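PDB 6A4M: uric acid degradation bifunctional protein PucL from Bacillus subtilis, which probably catalyses the cofactor-free, oxygen-dependent oxidation of urate to 5-hydroxyisourate, the first step of uric acid breakdown, as a bacterial urate oxidase. Local coordinates for residues V39-E44 against E85-Y90; H89-R94 against I105-E110; S160-L165 against E222-L227. One frame throughout, in Å; residues are numbered along the deposited sequence.

Interaction 1 (V39-E44 against E85-Y90); sequences VDVTCE and EGFLHY
Val39 and Val41 meet the ring of Phe87 through carbon atoms alone, and a single ring atom, CE2, receives both. The distances are 4.1 Å from Val41 CG2 to Phe87 CE2 and 4.3 Å from Val39 CG1 to the same Phe87 CE2, so this is loose van der Waals packing. Val41 CG2 arrives at the rim of the ring, close to its plane; Val39 CG1 comes in at a slant. With CG of Phe87 trans to its own backbone N (chi1 172°), the ring is carried off the helix toward the strand. This bridges a wide gap: the CA atoms of Val39 and Phe87 are 10.1 Å apart, and only 108 Å² is buried in all. All three touching residues are buried. Apolar neighbours complete their surroundings: Ile72 of helix 64-78 touches Val41, Leu76 of the same helix touches Phe87, and Leu107 of the adjoining strand also touches Val41.

The polar interactions belong to the periphery. Asp40, between the two valines, turns its side chain to the other face of the sheet, against Glu110, Asn7 and Phe9. Backbone hydrogen bonds hold the strand in the sheet, Val39 to Ala10 and Val41 to Val8 on one flank, Asp40 to Glu110 on the other. At the start of the helical segment, Glu85 bonds to Ser160 and Tyr218.

Strand 36-45 covered by helix 84-98 in this way is the helix-on-sheet layer of the T-fold, whose beta-beta-alpha-alpha-beta-beta order is followed by the N-terminal half of this urate oxidase.

Interaction 2 (H89-R94 against I105-E110); sequences HYVAHR and ITLTGE
Leu107 lays its CD1 methyl against the helix beside Ala92, touching backbone as well as side chain: CD1 of Leu107 is 3.6 Å from Ala92 N and 3.7 Å from Ala92 CB. The same methyl also meets the preceding residue, at 3.9 Å from Val91 CG1, and the side chains of Val91 and Leu107 cross at about a right angle. One branch of the leucine therefore spans two consecutive residues of the helix. Ile105 adds a looser apolar contact, its CG2 lying 4.3 Å from Ala92 CB.

The small side chain of Ala92 is consistent with the close approach of the backbones here, with the CA atoms of Ala92 and Ile105 6.8 Å apart. The strand points Leu107 at the helix, and its first torsion (chi1 -78°), with CG trans to the carbonyl carbon and beside the backbone N, helps to place CD1 beside Ala92. In the short segments the helix and strand axes approach to 9.3 Å and run nearly antiparallel, at 157°. This is the alpha-to-beta return of the T-fold, where the second helix of the pair doubles back into the third strand of the beta-beta-alpha-alpha-beta-beta unit along the face it covers.

Further out, both flanks of the strand are fixed by backbone hydrogen bonds, Leu107 to Leu144 on strand 139-148 and Thr106 to Glu44 on strand 36-45. Leu144 also touches Ala92, while Cys43 of strand 36-45 lies against Leu107, so side chains of three adjacent strands gather beneath the helix. Phe95 and Leu96, one turn on along helix 84-98, cover Ile105. His75 of helix 64-78 touches Val91, placing the paired helix beside this one.

Interaction 3 (S160-L165 against E222-L227); sequences SEIMDL and EQVRDL
This is an apolar helix-on-sheet contact near the centre of the chain, in which Ile162 and Leu165 of strand 153-169 pack on the aliphatic base of Arg225 in helix 221-233. The evidence lies in the carbon atoms: Ile162 CD1 stands 3.5 Å from Arg225 CB, and Leu165 CD1 is 3.9 Å from Arg225 CG. Ile162 meets the arginine chain at a slant, whereas Leu165 crosses it at about a right angle. A wider contact, 4.3 Å from Ile162 CG2 to Val224 CG1, extends the packing by one helix residue.

Ile162 reaches the helix because its CG1 branch extends trans to the backbone N (chi1 -173°), projecting CD1 forward. Leu165 follows three residues later instead of two; Asp164, with left-handed backbone angles (phi 55°, psi 47°), departs locally from extended geometry within the continuous strand.

The charged end of Arg225 leads away from the apolar patch, its chain bent at the second and third torsions. Arg225 NE lies 2.8 Å from Asp226 OD1 in a salt bridge that includes a weak hydrogen bond, well bent at the hydrogen, and NH1 makes a salt bridge to Glu138. Glu138 also touches Ile162 and Leu165, so it flanks the strand side too. Ile251 of helix 240-254 covers Val224.

The axes of the short segments are 9.0 Å apart and inclined at 53°, a diagonal crossing of helix over strand. Helix 221-233 lying with helix 240-254 over an antiparallel sheet, within the uricase family region, is consistent with the helix-on-sheet layer of the T-fold found in urate oxidases.

In the fold
Interactions 1 and 2 are successive parts of one interface: helix 84-98 lies over the neighbouring strands 36-45 and 104-121, the contact centres are about 4 Å apart, and their helical segments overlap at His89 and Tyr90. Leu88 O packs 3.5 Å from Leu107 CD1 between them. Interaction 3, whose centre lies about 19 Å from that of interaction 1 and 21 Å from that of interaction 2, repeats the helix-on-sheet scheme in the C-terminal half of the same continuous sheet. A probable hydrogen bond, Glu85 OE2 to Ser160 OG at 2.8 Å, links the halves. This matches the tandem T-folds of urate oxidases, whose active sites form between subunits; none of these contacts contains a bound ligand.

Interaction 1 (V39-E44 against E85-Y90)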
loop_
_atom_site.group_PDB
_atom_site.type_symbol
_atom_site.label_atom_id
_atom_site.label_comp_id
_atom_site.label_asym_id
_atom_site.label_seq_id
_atom_site.Cartn_x
_atom_site.Cartn_y
_atom_site.Cartn_z
ATOM N N VAL A 39 -5.619 -5.439 9.770
ATOM C CA VAL A 39 -5.289 -6.117 8.528
ATOM C C VAL A 39 -6.387 -7.111 8.156
ATOM O O VAL A 39 -7.034 -7.704 9.024
ATOM C CB VAL A 39 -3.909 -6.815 8.597
ATOM C CG1 VAL A 39 -3.925 -8.003 9.556
ATOM C CG2 VAL A 39 -3.447 -7.246 7.208
ATOM N N ASP A 40 -6.576 -7.279 6.852
ATOM C CA ASP A 40 -7.570 -8.174 6.299
ATOM C C ASP A 40 -6.843 -9.261 5.517
ATOM O O ASP A 40 -6.362 -9.023 4.403
ATOM C CB ASP A 40 -8.508 -7.384 5.399
ATOM C CG ASP A 40 -9.828 -8.048 5.241
ATOM O OD1 ASP A 40 -9.893 -9.118 4.603
ATOM O OD2 ASP A 40 -10.803 -7.499 5.780
ATOM N N VAL A 41 -6.747 -10.447 6.118
ATOM C CA VAL A 41 -5.965 -11.533 5.547
ATOM C C VAL A 41 -6.837 -12.429 4.675
ATOM O O VAL A 41 -7.949 -12.796 5.065
ATOM C CB VAL A 41 -5.264 -12.378 6.632
ATOM C CG1 VAL A 41 -4.449 -13.506 5.996
ATOM C CG2 VAL A 41 -4.377 -11.490 7.496
ATOM N N THR A 42 -6.321 -12.740 3.488
ATOM C CA THR A 42 -6.811 -13.828 2.654
ATOM C C THR A 42 -5.698 -14.883 2.626
ATOM O O THR A 42 -4.530 -14.546 2.399
ATOM C CB THR A 42 -7.113 -13.349 1.221
ATOM O OG1 THR A 42 -7.976 -12.206 1.268
ATOM C CG2 THR A 42 -7.776 -14.453 0.398
ATOM N N CYS A 43 -6.059 -16.142 2.873
ATOM C CA CYS A 43 -5.095 -17.244 2.911
ATOM C C CYS A 43 -5.525 -18.361 1.962
ATOM O O CYS A 43 -6.665 -18.812 2.017
ATOM C CB CYS A 43 -4.966 -17.784 4.330
ATOM S SG CYS A 43 -3.678 -19.038 4.504
ATOM N N GLU A 44 -4.604 -18.789 1.098
ATOM C CA GLU A 44 -4.869 -19.795 0.070
ATOM C C GLU A 44 -3.716 -20.800 0.058
ATOM O O GLU A 44 -2.565 -20.405 -0.134
ATOM C CB GLU A 44 -4.980 -19.121 -1.302
ATOM C CG GLU A 44 -5.462 -20.032 -2.425
ATOM C CD GLU A 44 -5.518 -19.345 -3.784
ATOM O OE1 GLU A 44 -5.104 -18.170 -3.900
ATOM O OE2 GLU A 44 -5.977 -19.992 -4.750
ATOM N N GLU A 85 4.098 -6.686 5.831
ATOM C CA GLU A 85 4.957 -7.500 4.954
ATOM C C GLU A 85 5.690 -8.598 5.734
ATOM O O GLU A 85 5.743 -9.751 5.295
ATOM C CB GLU A 85 5.978 -6.622 4.214
ATOM C CG GLU A 85 5.379 -5.711 3.142
ATOM C CD GLU A 85 5.020 -4.307 3.625
ATOM O OE1 GLU A 85 4.635 -4.136 4.803
ATOM O OE2 GLU A 85 5.117 -3.365 2.811
ATOM N N GLY A 86 6.243 -8.226 6.889
ATOM C CA GLY A 86 6.912 -9.169 7.786
ATOM C C GLY A 86 5.959 -10.147 8.454
ATOM O O GLY A 86 6.301 -11.314 8.643
ATOM N N PHE A 87 4.769 -9.670 8.815
ATOM C CA PHE A 87 3.715 -10.531 9.366
ATOM C C PHE A 87 3.323 -11.658 8.408
ATOM O O PHE A 87 3.162 -12.800 8.826
ATOM C CB PHE A 87 2.472 -9.707 9.738
ATOM C CG PHE A 87 1.287 -10.546 10.139
ATOM C CD1 PHE A 87 1.389 -11.460 11.183
ATOM C CD2 PHE A 87 0.069 -10.431 9.469
ATOM C CE1 PHE A 87 0.302 -12.240 11.556
ATOM C CE2 PHE A 87 -1.023 -11.207 9.838
ATOM C CZ PHE A 87 -0.906 -12.113 10.884
ATOM N N LEU A 88 3.170 -11.333 7.129
ATOM C CA LEU A 88 2.839 -12.340 6.115
ATOM C C LEU A 88 3.975 -13.352 5.942
ATOM O O LEU A 88 3.721 -14.547 5.834
ATOM C CB LEU A 88 2.504 -11.677 4.768
ATOM C CG LEU A 88 1.282 -10.751 4.716
ATOM C CD1 LEU A 88 1.064 -10.266 3.290
ATOM C CD2 LEU A 88 0.025 -11.417 5.255
ATOM N N HIS A 89 5.216 -12.858 5.922
ATOM C CA HIS A 89 6.420 -13.704 5.872
ATOM C C HIS A 89 6.499 -14.664 7.064
ATOM O O HIS A 89 6.788 -15.849 6.891
ATOM C CB HIS A 89 7.670 -12.819 5.800
ATOM C CG HIS A 89 8.960 -13.577 5.757
ATOM N ND1 HIS A 89 9.829 -13.623 6.825
ATOM C CD2 HIS A 89 9.538 -14.302 4.772
ATOM C CE1 HIS A 89 10.885 -14.347 6.500
ATOM N NE2 HIS A 89 10.733 -14.770 5.259
ATOM N N TYR A 90 6.235 -14.134 8.258
ATOM C CA TYR A 90 6.132 -14.933 9.484
ATOM C C TYR A 90 5.101 -16.048 9.307
ATOM O O TYR A 90 5.445 -17.228 9.374
ATOM C CB TYR A 90 5.765 -14.012 10.660
ATOM C CG TYR A 90 5.568 -14.660 12.019
ATOM C CD1 TYR A 90 6.419 -15.669 12.482
ATOM C CD2 TYR A 90 4.552 -14.220 12.869
ATOM C CE1 TYR A 90 6.244 -16.235 13.743
ATOM C CE2 TYR A 90 4.372 -14.781 14.127
ATOM C CZ TYR A 90 5.219 -15.784 14.564
ATOM O OH TYR A 90 5.021 -16.336 15.812
#

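Interaction 2 (H89-R94 against I105-E110)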
loop_
_atom_site.group_PDB
_atom_site.type_symbol
_atom_site.label_atom_id
_atom_site.label_comp_id
_atom_site.label_asym_id
_atom_site.label_seq_id
_atom_site.Cartn_x
_atom_site.Cartn_y
_atom_site.Cartn_z
ATOM N N HIS A 89 5.216 -12.858 5.922
ATOM C CA HIS A 89 6.420 -13.704 5.872
ATOM C C HIS A 89 6.499 -14.664 7.064
ATOM O O HIS A 89 6.788 -15.849 6.891
ATOM C CB HIS A 89 7.670 -12.819 5.800
ATOM C CG HIS A 89 8.960 -13.577 5.757
ATOM N ND1 HIS A 89 9.829 -13.623 6.825
ATOM C CD2 HIS A 89 9.538 -14.302 4.772
ATOM C CE1 HIS A 89 10.885 -14.347 6.500
ATOM N NE2 HIS A 89 10.733 -14.770 5.259
ATOM N N TYR A 90 6.235 -14.134 8.258
ATOM C CA TYR A 90 6.132 -14.933 9.484
ATOM C C TYR A 90 5.101 -16.048 9.307
ATOM O O TYR A 90 5.445 -17.228 9.374
ATOM C CB TYR A 90 5.765 -14.012 10.660
ATOM C CG TYR A 90 5.568 -14.660 12.019
ATOM C CD1 TYR A 90 6.419 -15.669 12.482
ATOM C CD2 TYR A 90 4.552 -14.220 12.869
ATOM C CE1 TYR A 90 6.244 -16.235 13.743
ATOM C CE2 TYR A 90 4.372 -14.781 14.127
ATOM C CZ TYR A 90 5.219 -15.784 14.564
ATOM O OH TYR A 90 5.021 -16.336 15.812
ATOM N N VAL A 91 3.862 -15.657 9.013
ATOM C CA VAL A 91 2.742 -16.599 8.853
ATOM C C VAL A 91 3.014 -17.630 7.743
ATOM O O VAL A 91 2.729 -18.818 7.922
ATOM C CB VAL A 91 1.397 -15.848 8.615
ATOM C CG1 VAL A 91 0.265 -16.801 8.242
ATOM C CG2 VAL A 91 1.002 -15.056 9.854
ATOM N N ALA A 92 3.577 -17.181 6.620
ATOM C CA ALA A 92 3.895 -18.068 5.491
ATOM C C ALA A 92 4.869 -19.167 5.903
ATOM O O ALA A 92 4.600 -20.350 5.689
ATOM C CB ALA A 92 4.472 -17.276 4.326
ATOM N N HIS A 93 5.994 -18.758 6.492
ATOM C CA HIS A 93 7.014 -19.690 6.999
ATOM C C HIS A 93 6.453 -20.679 8.025
ATOM O O HIS A 93 6.682 -21.886 7.914
ATOM C CB HIS A 93 8.204 -18.931 7.607
ATOM C CG HIS A 93 9.278 -18.601 6.619
ATOM N ND1 HIS A 93 10.504 -19.231 6.616
ATOM C CD2 HIS A 93 9.307 -17.719 5.591
ATOM C CE1 HIS A 93 11.243 -18.747 5.635
ATOM N NE2 HIS A 93 10.541 -17.829 4.996
ATOM N N ARG A 94 5.711 -20.160 9.002
ATOM C CA ARG A 94 5.149 -20.990 10.071
ATOM C C ARG A 94 4.072 -21.964 9.585
ATOM O O ARG A 94 3.950 -23.055 10.143
ATOM C CB ARG A 94 4.611 -20.124 11.226
ATOM C CG ARG A 94 5.642 -19.235 11.931
ATOM C CD ARG A 94 6.970 -19.927 12.211
ATOM N NE ARG A 94 6.769 -21.164 12.967
ATOM C CZ ARG A 94 7.596 -22.213 12.989
ATOM N NH1 ARG A 94 8.736 -22.223 12.298
ATOM N NH2 ARG A 94 7.275 -23.273 13.728
ATOM N N ILE A 105 1.616 -21.685 -0.634
ATOM C CA ILE A 105 0.776 -20.755 0.125
ATOM C C ILE A 105 0.822 -19.354 -0.497
ATOM O O ILE A 105 1.896 -18.847 -0.816
ATOM C CB ILE A 105 1.155 -20.705 1.630
ATOM C CG1 ILE A 105 0.174 -19.813 2.407
ATOM C CG2 ILE A 105 2.588 -20.228 1.839
ATOM C CD1 ILE A 105 0.213 -20.019 3.907
ATOM N N THR A 106 -0.354 -18.756 -0.682
ATOM C CA THR A 106 -0.477 -17.370 -1.127
ATOM C C THR A 106 -1.197 -16.594 -0.030
ATOM O O THR A 106 -2.328 -16.932 0.325
ATOM C CB THR A 106 -1.277 -17.251 -2.442
ATOM O OG1 THR A 106 -0.777 -18.190 -3.400
ATOM C CG2 THR A 106 -1.173 -15.841 -3.019
ATOM N N LEU A 107 -0.529 -15.573 0.505
ATOM C CA LEU A 107 -1.105 -14.699 1.522
ATOM C C LEU A 107 -1.294 -13.291 0.973
ATOM O O LEU A 107 -0.404 -12.752 0.317
ATOM C CB LEU A 107 -0.207 -14.656 2.753
ATOM C CG LEU A 107 -0.339 -15.877 3.662
ATOM C CD1 LEU A 107 0.925 -16.088 4.478
ATOM C CD2 LEU A 107 -1.549 -15.752 4.575
ATOM N N THR A 108 -2.460 -12.715 1.253
ATOM C CA THR A 108 -2.784 -11.337 0.909
ATOM C C THR A 108 -3.131 -10.609 2.201
ATOM O O THR A 108 -3.919 -11.119 2.997
ATOM C CB THR A 108 -3.998 -11.283 -0.033
ATOM O OG1 THR A 108 -3.735 -12.082 -1.193
ATOM C CG2 THR A 108 -4.307 -9.859 -0.466
ATOM N N GLY A 109 -2.549 -9.427 2.397
ATOM C CA GLY A 109 -2.780 -8.624 3.599
ATOM C C GLY A 109 -3.185 -7.212 3.237
ATOM O O GLY A 109 -2.354 -6.440 2.767
ATOM N N GLU A 110 -4.458 -6.882 3.459
ATOM C CA GLU A 110 -5.000 -5.543 3.185
ATOM C C GLU A 110 -5.069 -4.699 4.452
ATOM O O GLU A 110 -5.810 -5.027 5.375
ATOM C CB GLU A 110 -6.409 -5.626 2.581
ATOM C CG GLU A 110 -6.477 -5.425 1.077
ATOM C CD GLU A 110 -7.857 -4.983 0.625
ATOM O OE1 GLU A 110 -8.234 -3.825 0.921
ATOM O OE2 GLU A 110 -8.553 -5.791 -0.027
#

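Interaction 3 (S160-L165 against E222-L227)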
loop_
_atom_site.group_PDB
_atom_site.type_symbol
_atom_site.label_atom_id
_atom_site.label_comp_id
_atom_site.label_asym_id
_atom_site.label_seq_id
_atom_site.Cartn_x
_atom_site.Cartn_y
_atom_site.Cartn_z
ATOM N N SER A 160 4.366 -5.156 -2.524
ATOM C CA SER A 160 3.519 -4.297 -1.716
ATOM C C SER A 160 2.931 -3.236 -2.622
ATOM O O SER A 160 3.471 -2.938 -3.685
ATOM C CB SER A 160 4.311 -3.666 -0.582
ATOM O OG SER A 160 4.660 -4.653 0.368
ATOM N N GLU A 161 1.820 -2.665 -2.184
ATOM C CA GLU A 161 0.968 -1.882 -3.056
ATOM C C GLU A 161 0.256 -0.796 -2.274
ATOM O O GLU A 161 -0.083 -1.004 -1.112
ATOM C CB GLU A 161 -0.059 -2.828 -3.678
ATOM C CG GLU A 161 -0.891 -2.250 -4.806
ATOM C CD GLU A 161 -1.714 -3.308 -5.524
ATOM O OE1 GLU A 161 -1.976 -4.383 -4.935
ATOM O OE2 GLU A 161 -2.107 -3.055 -6.685
ATOM N N ILE A 162 0.047 0.362 -2.896
ATOM C CA ILE A 162 -0.954 1.317 -2.394
ATOM C C ILE A 162 -2.121 1.350 -3.373
ATOM O O ILE A 162 -1.923 1.523 -4.575
ATOM C CB ILE A 162 -0.402 2.734 -2.097
ATOM C CG1 ILE A 162 -1.496 3.574 -1.427
ATOM C CG2 ILE A 162 0.120 3.446 -3.342
ATOM C CD1 ILE A 162 -0.980 4.794 -0.716
ATOM N N MET A 163 -3.327 1.168 -2.841
ATOM C CA MET A 163 -4.534 1.017 -3.643
ATOM C C MET A 163 -5.462 2.202 -3.489
ATOM O O MET A 163 -5.445 2.882 -2.469
ATOM C CB MET A 163 -5.315 -0.208 -3.187
ATOM C CG MET A 163 -4.525 -1.496 -3.105
ATOM S SD MET A 163 -5.643 -2.907 -3.060
ATOM C CE MET A 163 -6.741 -2.494 -1.704
ATOM N N ASP A 164 -6.294 2.405 -4.506
ATOM C CA ASP A 164 -7.426 3.332 -4.455
ATOM C C ASP A 164 -7.013 4.764 -4.061
ATOM O O ASP A 164 -7.638 5.403 -3.205
ATOM C CB ASP A 164 -8.526 2.759 -3.538
ATOM C CG ASP A 164 -9.932 3.274 -3.884
ATOM O OD1 ASP A 164 -10.786 3.309 -2.967
ATOM O OD2 ASP A 164 -10.201 3.634 -5.056
ATOM N N LEU A 165 -5.953 5.244 -4.711
ATOM C CA LEU A 165 -5.455 6.607 -4.534
ATOM C C LEU A 165 -6.129 7.495 -5.578
ATOM O O LEU A 165 -5.807 7.419 -6.765
ATOM C CB LEU A 165 -3.932 6.638 -4.688
ATOM C CG LEU A 165 -3.196 7.959 -4.470
ATOM C CD1 LEU A 165 -3.515 8.564 -3.111
ATOM C CD2 LEU A 165 -1.699 7.729 -4.619
ATOM N N GLU A 222 3.232 5.210 2.577
ATOM C CA GLU A 222 3.085 6.646 2.851
ATOM C C GLU A 222 3.998 7.491 1.958
ATOM O O GLU A 222 3.561 8.490 1.390
ATOM C CB GLU A 222 3.383 6.962 4.327
ATOM C CG GLU A 222 2.346 6.445 5.327
ATOM C CD GLU A 222 2.658 5.071 5.916
ATOM O OE1 GLU A 222 3.382 4.269 5.277
ATOM O OE2 GLU A 222 2.156 4.787 7.027
ATOM N N GLN A 223 5.257 7.078 1.835
ATOM C CA GLN A 223 6.245 7.794 1.015
ATOM C C GLN A 223 5.962 7.674 -0.490
ATOM O O GLN A 223 6.094 8.659 -1.222
ATOM C CB GLN A 223 7.664 7.310 1.331
ATOM C CG GLN A 223 8.123 7.649 2.745
ATOM C CD GLN A 223 9.410 6.943 3.143
ATOM O OE1 GLN A 223 9.549 5.729 2.964
ATOM N NE2 GLN A 223 10.358 7.702 3.695
ATOM N N VAL A 224 5.573 6.480 -0.939
ATOM C CA VAL A 224 5.182 6.256 -2.341
ATOM C C VAL A 224 3.977 7.132 -2.707
ATOM O O VAL A 224 3.929 7.724 -3.786
ATOM C CB VAL A 224 4.843 4.769 -2.620
ATOM C CG1 VAL A 224 4.242 4.583 -4.015
ATOM C CG2 VAL A 224 6.080 3.892 -2.465
ATOM N N ARG A 225 3.016 7.192 -1.791
ATOM C CA ARG A 225 1.813 8.008 -1.935
ATOM C C ARG A 225 2.131 9.499 -2.078
ATOM O O ARG A 225 1.614 10.158 -2.979
ATOM C CB ARG A 225 0.903 7.763 -0.725
ATOM C CG ARG A 225 -0.442 8.474 -0.736
ATOM C CD ARG A 225 -0.439 9.770 0.062
ATOM N NE ARG A 225 0.169 9.623 1.385
ATOM C CZ ARG A 225 -0.424 9.114 2.466
ATOM N NH1 ARG A 225 -1.682 8.674 2.429
ATOM N NH2 ARG A 225 0.259 9.042 3.609
ATOM N N ASP A 226 2.979 10.022 -1.193
ATOM C CA ASP A 226 3.362 11.439 -1.231
ATOM C C ASP A 226 4.228 11.765 -2.450
ATOM O O ASP A 226 4.068 12.823 -3.058
ATOM C CB ASP A 226 4.088 11.851 0.053
ATOM C CG ASP A 226 3.196 11.797 1.287
ATOM O OD1 ASP A 226 1.952 11.824 1.161
ATOM O OD2 ASP A 226 3.751 11.737 2.402
ATOM N N LEU A 227 5.144 10.862 -2.798
ATOM C CA LEU A 227 5.898 10.966 -4.056
ATOM C C LEU A 227 4.975 11.130 -5.263
ATOM O O LEU A 227 5.214 11.981 -6.122
ATOM C CB LEU A 227 6.795 9.737 -4.276
ATOM C CG LEU A 227 8.255 9.877 -3.849
ATOM C CD1 LEU A 227 8.930 8.512 -3.790
ATOM C CD2 LEU A 227 9.000 10.800 -4.806
#